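Local coordinates for phosphoacetylglucosamine mutase (Aspergillus lentulus, PDB 5O9X), which interconverts N-acetylglucosamine 6-phosphate and N-acetylglucosamine 1-phosphate, as a phosphoacetylglucosamine mutase of the phosphohexomutase family, at residues Lys23-Gly28 against Leu99-Leu104; Val463-Arg468 against Asp511-Tyr516. The protein carries 1 engineered substitution. All coordinates share one frame; numbering follows the deposited sequence.

Contact 1. Residues Lys23-Gly28 against Leu99-Leu104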
ATOM      1  N   LYS A  23       6.669 -21.182 -17.340  1.00 37.57           N
ATOM      2  CA  LYS A  23       6.118 -20.311 -16.259  1.00 33.89           C
ATOM      3  C   LYS A  23       4.659 -20.007 -16.515  1.00 33.63           C
ATOM      4  O   LYS A  23       4.255 -19.631 -17.642  1.00 31.87           O
ATOM      5  CB  LYS A  23       6.864 -18.983 -16.079  1.00 40.76           C
ATOM      6  CG  LYS A  23       8.380 -19.096 -16.059  1.00 53.50           C
ATOM      7  CD  LYS A  23       8.954 -19.954 -14.934  1.00 56.52           C
ATOM      8  CE  LYS A  23      10.434 -19.665 -14.763  1.00 59.77           C
ATOM      9  NZ  LYS A  23      10.953 -20.336 -13.547  1.00 63.93           N
ATOM     10  N   ILE A  24       3.877 -20.184 -15.465  1.00 31.44           N
ATOM     11  CA  ILE A  24       2.475 -19.786 -15.436  1.00 33.47           C
ATOM     12  C   ILE A  24       2.452 -18.535 -14.522  1.00 36.59           C
ATOM     13  O   ILE A  24       3.025 -18.562 -13.463  1.00 32.94           O
ATOM     14  CB  ILE A  24       1.584 -20.921 -14.882  1.00 33.23           C
ATOM     15  CG1 ILE A  24       1.506 -22.128 -15.912  1.00 41.27           C
ATOM     16  CG2 ILE A  24       0.208 -20.382 -14.488  1.00 35.15           C
ATOM     17  CD1 ILE A  24       1.132 -23.483 -15.318  1.00 42.28           C
ATOM     18  N   PHE A  25       1.827 -17.456 -14.979  1.00 32.35           N
ATOM     19  CA  PHE A  25       1.803 -16.182 -14.263  1.00 30.72           C
ATOM     20  C   PHE A  25       0.484 -15.999 -13.518  1.00 30.70           C
ATOM     21  O   PHE A  25      -0.544 -16.466 -13.966  1.00 30.84           O
ATOM     22  CB  PHE A  25       2.034 -15.028 -15.242  1.00 26.12           C
ATOM     23  CG  PHE A  25       3.268 -15.189 -16.052  1.00 26.93           C
ATOM     24  CD1 PHE A  25       4.532 -15.043 -15.465  1.00 24.89           C
ATOM     25  CD2 PHE A  25       3.184 -15.497 -17.431  1.00 27.00           C
ATOM     26  CE1 PHE A  25       5.694 -15.181 -16.218  1.00 26.89           C
ATOM     27  CE2 PHE A  25       4.363 -15.665 -18.179  1.00 27.84           C
ATOM     28  CZ  PHE A  25       5.613 -15.495 -17.581  1.00 26.22           C
ATOM     29  N   GLN A  26       0.534 -15.382 -12.336  1.00 30.20           N
ATOM     30  CA  GLN A  26      -0.677 -15.117 -11.587  1.00 30.32           C
ATOM     31  C   GLN A  26      -0.640 -13.656 -11.131  1.00 28.24           C
ATOM     32  O   GLN A  26       0.442 -13.118 -10.863  1.00 23.21           O
ATOM     33  CB  GLN A  26      -0.814 -16.096 -10.409  1.00 40.49           C
ATOM     34  CG  GLN A  26       0.501 -16.289  -9.660  1.00 52.46           C
ATOM     35  CD  GLN A  26       0.399 -17.141  -8.379  1.00 67.46           C
ATOM     36  OE1 GLN A  26       0.261 -18.379  -8.448  1.00 52.49           O
ATOM     37  NE2 GLN A  26       0.502 -16.472  -7.193  1.00 64.10           N
ATOM     38  N   TYR A  27      -1.806 -13.031 -11.009  1.00 29.35           N
ATOM     39  CA  TYR A  27      -1.872 -11.610 -10.643  1.00 26.67           C
ATOM     40  C   TYR A  27      -1.407 -11.345  -9.165  1.00 25.59           C
ATOM     41  O   TYR A  27      -0.772 -10.328  -8.872  1.00 27.99           O
ATOM     42  CB  TYR A  27      -3.280 -11.079 -10.911  1.00 25.98           C
ATOM     43  CG  TYR A  27      -3.374  -9.580 -10.951  1.00 28.46           C
ATOM     44  CD1 TYR A  27      -3.124  -8.873 -12.156  1.00 28.90           C
ATOM     45  CD2 TYR A  27      -3.736  -8.852  -9.801  1.00 29.50           C
ATOM     46  CE1 TYR A  27      -3.234  -7.505 -12.188  1.00 36.82           C
ATOM     47  CE2 TYR A  27      -3.883  -7.452  -9.840  1.00 32.87           C
ATOM     48  CZ  TYR A  27      -3.619  -6.793 -11.024  1.00 35.18           C
ATOM     49  OH  TYR A  27      -3.695  -5.411 -11.128  1.00 40.97           O
ATOM     50  N   GLY A  28      -1.695 -12.265  -8.261  1.00 24.13           N
ATOM     51  CA  GLY A  28      -1.144 -12.157  -6.884  1.00 22.50           C
ATOM     52  C   GLY A  28      -1.880 -11.082  -6.085  1.00 23.34           C
ATOM     53  O   GLY A  28      -2.977 -10.607  -6.454  1.00 21.77           O
ATOM     54  N   LEU A  99      -4.321 -12.761 -20.674  1.00 25.96           N
ATOM     55  CA  LEU A  99      -3.384 -12.215 -21.628  1.00 29.40           C
ATOM     56  C   LEU A  99      -1.944 -12.620 -21.290  1.00 30.20           C
ATOM     57  O   LEU A  99      -1.157 -12.965 -22.187  1.00 27.11           O
ATOM     58  CB  LEU A  99      -3.491 -10.684 -21.751  1.00 28.87           C
ATOM     59  CG  LEU A  99      -4.671 -10.111 -22.513  1.00 30.71           C
ATOM     60  CD1 LEU A  99      -4.886  -8.643 -22.137  1.00 32.77           C
ATOM     61  CD2 LEU A  99      -4.428 -10.274 -24.027  1.00 33.05           C
ATOM     62  N   ALA A 100      -1.617 -12.614 -20.000  1.00 31.50           N
ATOM     63  CA  ALA A 100      -0.225 -12.909 -19.583  1.00 29.43           C
ATOM     64  C   ALA A 100       0.139 -14.374 -19.810  1.00 32.66           C
ATOM     65  O   ALA A 100       1.315 -14.705 -20.002  1.00 33.61           O
ATOM     66  CB  ALA A 100      -0.023 -12.539 -18.125  1.00 28.83           C
ATOM     67  N   ASN A 101      -0.867 -15.262 -19.765  1.00 32.38           N
ATOM     68  CA  ASN A 101      -0.621 -16.691 -19.988  1.00 32.63           C
ATOM     69  C   ASN A 101      -0.849 -17.177 -21.448  1.00 37.02           C
ATOM     70  O   ASN A 101      -0.551 -18.332 -21.771  1.00 34.47           O
ATOM     71  CB  ASN A 101      -1.364 -17.547 -18.956  1.00 31.24           C
ATOM     72  CG  ASN A 101      -0.797 -17.346 -17.551  1.00 34.09           C
ATOM     73  OD1 ASN A 101      -1.480 -16.837 -16.663  1.00 40.80           O
ATOM     74  ND2 ASN A 101       0.464 -17.691 -17.362  1.00 26.90           N
ATOM     75  N   ALA A 102      -1.345 -16.292 -22.311  1.00 38.55           N
ATOM     76  CA  ALA A 102      -1.528 -16.612 -23.737  1.00 35.93           C
ATOM     77  C   ALA A 102      -0.185 -16.904 -24.398  1.00 38.61           C
ATOM     78  O   ALA A 102       0.785 -16.115 -24.202  1.00 35.69           O
ATOM     79  CB  ALA A 102      -2.165 -15.449 -24.452  1.00 35.50           C
ATOM     80  N   PRO A 103      -0.119 -18.006 -25.216  1.00 39.15           N
ATOM     81  CA  PRO A 103       1.029 -18.119 -26.108  1.00 35.64           C
ATOM     82  C   PRO A 103       1.130 -16.833 -26.900  1.00 36.97           C
ATOM     83  O   PRO A 103       0.112 -16.217 -27.248  1.00 34.42           O
ATOM     84  CB  PRO A 103       0.691 -19.307 -27.012  1.00 41.85           C
ATOM     85  CG  PRO A 103      -0.386 -20.055 -26.301  1.00 43.40           C
ATOM     86  CD  PRO A 103      -1.144 -19.035 -25.494  1.00 41.48           C
ATOM     87  N   LEU A 104       2.364 -16.398 -27.125  1.00 35.39           N
ATOM     88  CA  LEU A 104       2.626 -15.144 -27.791  1.00 38.78           C
ATOM     89  C   LEU A 104       2.030 -15.092 -29.188  1.00 41.02           C
ATOM     90  O   LEU A 104       1.496 -14.056 -29.624  1.00 41.14           O
ATOM     91  CB  LEU A 104       4.170 -14.951 -27.817  1.00 39.03           C
ATOM     92  CG  LEU A 104       4.812 -13.648 -27.422  1.00 39.64           C
ATOM     93  CD1 LEU A 104       4.074 -13.053 -26.240  1.00 38.12           C
ATOM     94  CD2 LEU A 104       6.274 -13.880 -27.094  1.00 34.00           C
TER

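Contact 2. Residues Val463-Arg468 against Asp511-Tyr516. Unlike the reference sequence in segment 463-468: E467 (reference Asp). With G16 (1,6-di-O-phosphono-alpha-D-glucopyranose), chain B.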
ATOM      1  N   VAL A 463       8.544 -18.915   5.011  1.00 15.99           N
ATOM      2  CA  VAL A 463       8.828 -20.341   4.840  1.00 17.30           C
ATOM      3  C   VAL A 463       8.866 -20.654   3.344  1.00 18.85           C
ATOM      4  O   VAL A 463       7.903 -20.397   2.640  1.00 18.17           O
ATOM      5  CB  VAL A 463       7.800 -21.276   5.568  1.00 18.58           C
ATOM      6  CG1 VAL A 463       8.123 -22.772   5.303  1.00 18.31           C
ATOM      7  CG2 VAL A 463       7.698 -20.924   7.069  1.00 16.75           C
ATOM      8  N   GLU A 464       9.972 -21.241   2.874  1.00 18.62           N
ATOM      9  CA  GLU A 464      10.031 -21.685   1.435  1.00 23.00           C
ATOM     10  C   GLU A 464       9.439 -23.061   1.286  1.00 22.28           C
ATOM     11  O   GLU A 464       9.698 -23.887   2.120  1.00 24.54           O
ATOM     12  CB  GLU A 464      11.502 -21.623   0.947  1.00 27.14           C
ATOM     13  CG  GLU A 464      11.761 -20.175   0.585  1.00 32.14           C
ATOM     14  CD  GLU A 464      13.131 -19.866   0.079  1.00 41.07           C
ATOM     15  OE1 GLU A 464      14.042 -20.726   0.216  1.00 40.57           O
ATOM     16  OE2 GLU A 464      13.289 -18.695  -0.379  1.00 47.55           O
ATOM     17  N   VAL A 465       8.551 -23.262   0.316  1.00 22.96           N
ATOM     18  CA  VAL A 465       7.930 -24.582   0.112  1.00 27.25           C
ATOM     19  C   VAL A 465       8.041 -24.907  -1.392  1.00 26.96           C
ATOM     20  O   VAL A 465       8.182 -24.002  -2.190  1.00 26.08           O
ATOM     21  CB  VAL A 465       6.408 -24.547   0.542  1.00 27.39           C
ATOM     22  CG1 VAL A 465       6.262 -24.262   2.041  1.00 24.04           C
ATOM     23  CG2 VAL A 465       5.666 -23.497  -0.274  1.00 26.88           C
ATOM     24  N   ALA A 466       7.840 -26.163  -1.808  1.00 31.70           N
ATOM     25  CA  ALA A 466       7.835 -26.525  -3.275  1.00 29.04           C
ATOM     26  C   ALA A 466       6.694 -25.970  -4.005  1.00 34.67           C
ATOM     27  O   ALA A 466       6.812 -25.650  -5.221  1.00 32.17           O
ATOM     28  CB  ALA A 466       7.765 -28.033  -3.471  1.00 34.10           C
ATOM     29  N   GLU A 467       5.531 -25.895  -3.324  1.00 33.17           N
ATOM     30  CA  GLU A 467       4.310 -25.690  -4.081  1.00 35.41           C
ATOM     31  C   GLU A 467       3.316 -24.839  -3.308  1.00 34.46           C
ATOM     32  O   GLU A 467       2.434 -25.395  -2.652  1.00 31.15           O
ATOM     33  CB  GLU A 467       3.675 -27.075  -4.268  1.00 44.47           C
ATOM     34  CG  GLU A 467       3.224 -27.379  -5.656  1.00 48.51           C
ATOM     35  CD  GLU A 467       2.057 -26.558  -6.095  1.00 48.84           C
ATOM     36  OE1 GLU A 467       2.092 -25.306  -5.984  1.00 43.42           O
ATOM     37  OE2 GLU A 467       1.099 -27.186  -6.603  1.00 58.08           O
ATOM     38  N   ARG A 468       3.417 -23.524  -3.359  1.00 27.81           N
ATOM     39  CA  ARG A 468       2.631 -22.795  -2.329  1.00 27.81           C
ATOM     40  C   ARG A 468       1.105 -22.850  -2.674  1.00 25.62           C
ATOM     41  O   ARG A 468       0.257 -22.570  -1.812  1.00 24.68           O
ATOM     42  CB  ARG A 468       3.200 -21.366  -2.075  1.00 30.62           C
ATOM     43  CG  ARG A 468       2.826 -20.431  -3.120  1.00 27.34           C
ATOM     44  CD  ARG A 468       3.712 -19.181  -3.143  1.00 31.59           C
ATOM     45  NE  ARG A 468       3.921 -18.965  -4.580  1.00 32.77           N
ATOM     46  CZ  ARG A 468       3.714 -17.848  -5.236  1.00 33.08           C
ATOM     47  NH1 ARG A 468       3.420 -16.739  -4.621  1.00 30.00           N
ATOM     48  NH2 ARG A 468       3.931 -17.834  -6.544  1.00 42.69           N
ATOM     49  N   ASP A 511       7.456 -15.999  -3.686  1.00 22.98           N
ATOM     50  CA  ASP A 511       7.307 -17.424  -3.582  1.00 21.91           C
ATOM     51  C   ASP A 511       7.642 -17.942  -2.142  1.00 19.18           C
ATOM     52  O   ASP A 511       8.750 -18.444  -1.846  1.00 19.79           O
ATOM     53  CB  ASP A 511       8.215 -18.104  -4.615  1.00 28.03           C
ATOM     54  CG  ASP A 511       7.887 -19.599  -4.755  1.00 33.55           C
ATOM     55  OD1 ASP A 511       6.913 -20.078  -4.118  1.00 30.79           O
ATOM     56  OD2 ASP A 511       8.602 -20.287  -5.491  1.00 37.10           O
ATOM     57  N   ALA A 512       6.711 -17.769  -1.204  1.00 16.19           N
ATOM     58  CA  ALA A 512       6.877 -18.281   0.143  1.00 16.92           C
ATOM     59  C   ALA A 512       5.503 -18.452   0.770  1.00 16.56           C
ATOM     60  O   ALA A 512       4.498 -17.928   0.242  1.00 17.25           O
ATOM     61  CB  ALA A 512       7.632 -17.258   0.980  1.00 17.58           C
ATOM     62  N   VAL A 513       5.490 -19.174   1.914  1.00 15.77           N
ATOM     63  CA  VAL A 513       4.376 -19.167   2.824  1.00 15.26           C
ATOM     64  C   VAL A 513       4.797 -18.296   4.026  1.00 15.13           C
ATOM     65  O   VAL A 513       5.879 -18.531   4.628  1.00 17.54           O
ATOM     66  CB  VAL A 513       3.999 -20.609   3.271  1.00 16.97           C
ATOM     67  CG1 VAL A 513       2.912 -20.627   4.363  1.00 19.19           C
ATOM     68  CG2 VAL A 513       3.364 -21.269   2.034  1.00 19.31           C
ATOM     69  N   ARG A 514       3.845 -17.454   4.494  1.00 14.01           N
ATOM     70  CA  ARG A 514       4.136 -16.630   5.681  1.00 14.13           C
ATOM     71  C   ARG A 514       3.534 -17.244   6.918  1.00 14.26           C
ATOM     72  O   ARG A 514       2.378 -17.636   6.890  1.00 15.96           O
ATOM     73  CB  ARG A 514       3.522 -15.223   5.505  1.00 12.60           C
ATOM     74  CG  ARG A 514       4.043 -14.480   4.278  1.00 12.70           C
ATOM     75  CD  ARG A 514       3.752 -12.964   4.369  1.00 15.65           C
ATOM     76  NE  ARG A 514       4.104 -12.261   3.092  1.00 14.74           N
ATOM     77  CZ  ARG A 514       5.365 -12.008   2.688  1.00 17.26           C
ATOM     78  NH1 ARG A 514       6.421 -12.465   3.420  1.00 15.20           N
ATOM     79  NH2 ARG A 514       5.552 -11.323   1.516  1.00 16.58           N
ATOM     80  N   VAL A 515       4.300 -17.224   8.013  1.00 15.38           N
ATOM     81  CA  VAL A 515       3.773 -17.641   9.311  1.00 13.80           C
ATOM     82  C   VAL A 515       3.821 -16.419  10.210  1.00 14.40           C
ATOM     83  O   VAL A 515       4.883 -15.788  10.351  1.00 14.99           O
ATOM     84  CB  VAL A 515       4.633 -18.783   9.909  1.00 15.25           C
ATOM     85  CG1 VAL A 515       4.260 -19.068  11.385  1.00 15.70           C
ATOM     86  CG2 VAL A 515       4.450 -20.060   9.017  1.00 15.22           C
ATOM     87  N   TYR A 516       2.716 -16.217  10.909  1.00 12.90           N
ATOM     88  CA  TYR A 516       2.677 -15.179  11.934  1.00 13.06           C
ATOM     89  C   TYR A 516       2.324 -15.869  13.248  1.00 13.27           C
ATOM     90  O   TYR A 516       1.475 -16.779  13.282  1.00 13.81           O
ATOM     91  CB  TYR A 516       1.546 -14.198  11.519  1.00 12.28           C
ATOM     92  CG  TYR A 516       1.271 -13.174  12.642  1.00 13.11           C
ATOM     93  CD1 TYR A 516       2.108 -12.064  12.775  1.00 14.00           C
ATOM     94  CD2 TYR A 516       0.254 -13.403  13.631  1.00 13.09           C
ATOM     95  CE1 TYR A 516       1.899 -11.096  13.833  1.00 13.02           C
ATOM     96  CE2 TYR A 516       0.051 -12.446  14.697  1.00 13.01           C
ATOM     97  CZ  TYR A 516       0.891 -11.318  14.778  1.00 14.04           C
ATOM     98  OH  TYR A 516       0.751 -10.373  15.833  1.00 13.19           O
TER
HETATM   99  C1  G16 B 601       1.734  -5.746  -1.268  1.00 19.76           C
HETATM  100  C2  G16 B 601       0.270  -5.372  -1.052  1.00 27.33           C
HETATM  101  C3  G16 B 601      -0.060  -5.364   0.475  1.00 24.16           C
HETATM  102  C4  G16 B 601       0.265  -6.666   1.187  1.00 22.73           C
HETATM  103  C5  G16 B 601       1.735  -6.980   0.940  1.00 22.52           C
HETATM  104  C6  G16 B 601       2.157  -8.377   1.330  1.00 20.51           C
HETATM  105  O1  G16 B 601       2.561  -4.749  -0.661  1.00 20.16           O
HETATM  106  O2  G16 B 601      -0.112  -4.103  -1.667  1.00 31.53           O
HETATM  107  O3  G16 B 601      -1.369  -4.972   0.597  1.00 27.54           O
HETATM  108  O4  G16 B 601       0.072  -6.641   2.669  1.00 22.37           O
HETATM  109  O5  G16 B 601       2.042  -7.022  -0.474  1.00 20.78           O
HETATM  110  O6  G16 B 601       1.326  -9.327   0.524  1.00 16.99           O
HETATM  111  P   G16 B 601       1.629 -10.916   0.643  1.00 16.36           P
HETATM  112  O1P G16 B 601       1.644 -11.305   2.140  1.00 15.51           O
HETATM  113  O2P G16 B 601       3.036 -11.174   0.055  1.00 16.18           O
HETATM  114  O3P G16 B 601       0.600 -11.668  -0.228  1.00 18.19           O
HETATM  115  P'  G16 B 601       3.649  -3.862  -1.505  1.00 18.22           P
HETATM  116  O1X G16 B 601       3.053  -3.597  -2.914  1.00 17.73           O
HETATM  117  O2X G16 B 601       4.903  -4.770  -1.723  1.00 17.83           O
HETATM  118  O3X G16 B 601       4.062  -2.706  -0.661  1.00 18.11           O
HETATM  119  O   HOH W   1      11.540 -17.628  -2.238  1.00 38.77           O
HETATM  120  O   HOH W   2       8.494 -21.179  -1.596  1.00 37.53           O
HETATM  121  O   HOH W   3       6.036 -22.710  -4.215  1.00 37.98           O

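Contact 1. Residues Lys23-Gly28 against Leu99-Leu104
F25 lays its ring and CB against the end of helix 91-101, overlapping the carbonyl of A100 and the amide of N101. Chi1 of -54° puts CG beside its own backbone N, and chi2 of -71° turns the ring so that CD2 comes to 3.3 Å from A100 O, which lies near the ring plane at its edge. The CB methylene of F25 also packs on the methyl of A100, F25 CB to A100 CB 4.3 Å. The K23 carbonyl oxygen sits over one face of the ring, offset toward the rim and 4.0 Å above the plane.

N101 brings the largest share of the helix side. Its flat amide runs nearly parallel to the phenyl ring, the planes 19° apart, and lies beside the backbone of F25. The amide is probably modelled the wrong way round, which leaves the roles of its nitrogen and oxygen uncertain; what holds either way is that its two polar ends lie next to F25 N and F25 O. I24 adds a smaller contact through CG2, its side chain crossing that of N101 at about a right angle.

The F25 side chain also touches P20 and V42 of helix 40-56; F25 is buried, whereas I24 next to it is exposed. This is loop-on-helix packing: the irregular segment between helix 4-14 and strand 32-35 lies across the C-terminal end of helix 91-101 in the alpha/beta/alpha domain I of a phosphohexomutase.

Contact 2. Residues Val463-Arg468 against Asp511-Tyr516
A chi1 of 77° sets R468 CG between its backbone N and carbonyl carbon, and a bend at chi3 (139°) then turns NE toward D511, whose own CG is anti to its backbone N. R468 NE and D511 OD1 stand 3.2 Å apart as a salt bridge: the carboxylate oxygen stands off the guanidinium plane, so the attraction is one of charge, not a directed N-H bond. D511 CA covers one face of the guanidinium near its rim, while NH1 is hydrogen-bonded to the carbonyl of S507.

Water 3 ties the same carboxylate to the loop, donating to D511 OD1 at 2.8 Å and accepting from the backbone N of R468. Water 1 donates to both E464 OE2 and D511 O; that glutamate also forms a salt bridge with R462.

At V463 and V513 the segments join as an antiparallel hydrogen-bonded pair, V463 N to V513 O at 2.7 Å and V513 N to V463 O at 2.8 Å. This pairing links strand 458-463 to strand 513-518 in the antiparallel sheet of the C-terminal domain.

V463, V513 and V515 face helix 522-539, with V463 CG2 3.9 Å from V515 CG2. V465 CG2 approaches V513 CG2 from the loop, the side chains crossing at about a right angle.

R514 CB leaves the backbone away from segment 463-468, and the extended chain carries the guanidinium to the 6-phosphate of the bound glucose 1,6-bisphosphate. Its NE and NH2 donate to O1P and O2P, at 2.8 Å from NE to O1P, with the phosphorus in the guanidinium plane, and E510 forms a salt bridge with NH2.

Overall arrangement
Contact 1 belongs to the N-terminal alpha/beta/alpha domain and contact 2 to the C-terminal domain; contact 1 closes before contact 2 opens along the chain, and they share no sheet. Their centres are about 21 Å apart, yet their edges touch where Q26 of the 23-28 loop packs on R468. The loop side of contact 1 therefore borders the loop following strand 458-463, bringing the first and last domains into contact near the site of the sugar bisphosphate. Ligand contacts continue from both regions: T29, just beyond contact 1, and R514 within contact 2 are hydrogen-bonded to it. Residues of both domains thus reach one ligand, as in phosphohexomutases, whose active site lies between the domains.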